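Long-range contact in Phikz039 (Pseudomonas phage phikz, PDB 3ZBQ), which is a phage-encoded member of the tubulin family, known as PhuZ, modelled here with guanosine-5'-diphosphate: residues I242-T247 with Q275-I280. Numbering follows the deposited sequence.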
loop_
_atom_site.group_PDB
_atom_site.type_symbol
_atom_site.label_atom_id
_atom_site.label_comp_id
_atom_site.label_asym_id
_atom_site.label_seq_id
_atom_site.Cartn_x
_atom_site.Cartn_y
_atom_site.Cartn_z
ATOM N N ILE A 242 5.611 14.933 11.226
ATOM C CA ILE A 242 5.856 15.582 9.946
ATOM C C ILE A 242 7.336 15.639 9.616
ATOM O O ILE A 242 8.166 15.982 10.473
ATOM C CB ILE A 242 5.224 16.997 9.876
ATOM C CG1 ILE A 242 5.476 17.615 8.502
ATOM C CG2 ILE A 242 5.782 17.906 10.971
ATOM C CD1 ILE A 242 4.696 18.900 8.249
ATOM N N ALA A 243 7.664 15.284 8.377
ATOM C CA ALA A 243 9.008 15.484 7.840
ATOM C C ALA A 243 8.942 16.515 6.723
ATOM O O ALA A 243 8.185 16.354 5.775
ATOM C CB ALA A 243 9.578 14.188 7.308
ATOM N N SER A 244 9.755 17.560 6.821
ATOM C CA SER A 244 9.715 18.626 5.828
ATOM C C SER A 244 11.072 18.819 5.151
ATOM O O SER A 244 12.113 18.774 5.807
ATOM C CB SER A 244 9.264 19.941 6.471
ATOM O OG SER A 244 7.970 19.835 7.041
ATOM N N LEU A 245 11.047 19.043 3.838
ATOM C CA LEU A 245 12.242 19.428 3.091
ATOM C C LEU A 245 12.099 20.844 2.552
ATOM O O LEU A 245 11.067 21.185 1.983
ATOM C CB LEU A 245 12.468 18.477 1.920
ATOM C CG LEU A 245 12.878 17.055 2.286
ATOM C CD1 LEU A 245 12.998 16.183 1.032
ATOM C CD2 LEU A 245 14.198 17.097 3.018
ATOM N N TYR A 246 13.138 21.659 2.730
ATOM C CA TYR A 246 13.179 23.003 2.157
ATOM C C TYR A 246 14.442 23.152 1.315
ATOM O O TYR A 246 15.494 22.619 1.676
ATOM C CB TYR A 246 13.197 24.054 3.271
ATOM C CG TYR A 246 12.052 23.930 4.246
ATOM C CD1 TYR A 246 12.146 23.084 5.352
ATOM C CD2 TYR A 246 10.882 24.655 4.067
ATOM C CE1 TYR A 246 11.099 22.963 6.249
ATOM C CE2 TYR A 246 9.832 24.544 4.958
ATOM C CZ TYR A 246 9.945 23.694 6.044
ATOM O OH TYR A 246 8.900 23.583 6.930
ATOM N N THR A 247 14.348 23.859 0.190
ATOM C CA THR A 247 15.556 24.202 -0.560
ATOM C C THR A 247 16.142 25.490 0.002
ATOM O O THR A 247 17.320 25.783 -0.194
ATOM C CB THR A 247 15.302 24.359 -2.055
ATOM O OG1 THR A 247 14.090 25.097 -2.267
ATOM C CG2 THR A 247 15.203 22.980 -2.731
ATOM N N GLN A 275 9.272 23.549 -1.195
ATOM C CA GLN A 275 9.204 22.676 -0.033
ATOM C C GLN A 275 8.314 21.452 -0.267
ATOM O O GLN A 275 7.419 21.471 -1.119
ATOM C CB GLN A 275 8.734 23.473 1.189
ATOM C CG GLN A 275 7.421 24.207 0.977
ATOM C CD GLN A 275 7.179 25.251 2.037
ATOM O OE1 GLN A 275 7.805 26.315 2.031
ATOM N NE2 GLN A 275 6.277 24.953 2.965
ATOM N N MET A 276 8.590 20.379 0.471
ATOM C CA MET A 276 7.741 19.190 0.447
ATOM C C MET A 276 7.512 18.739 1.877
ATOM O O MET A 276 8.425 18.806 2.702
ATOM C CB MET A 276 8.397 18.044 -0.329
ATOM C CG MET A 276 8.389 18.181 -1.834
ATOM S SD MET A 276 8.806 16.604 -2.617
ATOM C CE MET A 276 10.439 16.298 -1.961
ATOM N N HIS A 277 6.305 18.271 2.167
ATOM C CA HIS A 277 5.971 17.828 3.511
ATOM C C HIS A 277 5.386 16.436 3.485
ATOM O O HIS A 277 4.572 16.099 2.625
ATOM C CB HIS A 277 4.981 18.787 4.169
ATOM C CG HIS A 277 5.437 20.210 4.151
ATOM N ND1 HIS A 277 6.375 20.696 5.036
ATOM C CD2 HIS A 277 5.120 21.237 3.328
ATOM C CE1 HIS A 277 6.603 21.971 4.770
ATOM N NE2 HIS A 277 5.850 22.324 3.743
ATOM N N PHE A 278 5.807 15.625 4.442
ATOM C CA PHE A 278 5.352 14.255 4.500
ATOM C C PHE A 278 4.658 14.124 5.834
ATOM O O PHE A 278 5.305 13.990 6.868
ATOM C CB PHE A 278 6.551 13.322 4.347
ATOM C CG PHE A 278 7.268 13.496 3.032
ATOM C CD1 PHE A 278 8.189 14.528 2.856
ATOM C CD2 PHE A 278 6.996 12.650 1.960
ATOM C CE1 PHE A 278 8.845 14.706 1.630
ATOM C CE2 PHE A 278 7.646 12.829 0.730
ATOM C CZ PHE A 278 8.566 13.852 0.570
ATOM N N VAL A 279 3.331 14.224 5.806
ATOM C CA VAL A 279 2.562 14.435 7.026
ATOM C C VAL A 279 1.812 13.182 7.408
ATOM O O VAL A 279 0.984 12.706 6.639
ATOM C CB VAL A 279 1.541 15.582 6.864
ATOM C CG1 VAL A 279 0.873 15.883 8.208
ATOM C CG2 VAL A 279 2.226 16.831 6.333
ATOM N N ILE A 280 2.097 12.661 8.598
ATOM C CA ILE A 280 1.417 11.473 9.106
ATOM C C ILE A 280 0.335 11.885 10.107
ATOM O O ILE A 280 0.611 12.599 11.064
ATOM C CB ILE A 280 2.410 10.499 9.791
ATOM C CG1 ILE A 280 3.443 9.983 8.783
ATOM C CG2 ILE A 280 1.685 9.316 10.412
ATOM C CD1 ILE A 280 4.549 9.136 9.409
#
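Ser244 and His277 face each other as a non-hydrogen-bonded pair between two antiparallel neighbouring strands of the tubulin-like C-terminal domain, and Ser244 OG lies 2.7 Å from His277 ND1 in a hydrogen bond. The serine hydroxyl approaches in the plane of the imidazole. At the other ring nitrogen, Gln275 NE2 donates to His277 NE2 over 2.8 Å, in the ring plane of His277 but tilted from the amide plane of Gln275, and bent to 140°; both nitrogens are held and the rotation of the ring is fixed. With Gln275 CG between the backbone N and carbonyl carbon (chi1 55°), the amide lies by Tyr246 CE2, its plane steeply turned from the ring, and extends to His277. His277 also turns its edge toward the face of Tyr246 in an offset edge-to-face pair, planes at 75°. Alongside His277, Ile242 CD1 meets Val279 CG2 at 3.7 Å. On the other face of the sheet, Leu245 CD1 packs alongside Met276 CE, and Phe278 brings its ring edge to Ala243 O. Ala243 with Phe278 and Leu245 with Met276 each exchange two backbone hydrogen bonds.

Farther out, helix 175-192 covers Met276 and Phe278, while Ala233 of helix 230-234 touches His277 and Val279. The Gln275 amide is positioned by Arg251, whose NH2 hydrogen-bonds to OE1.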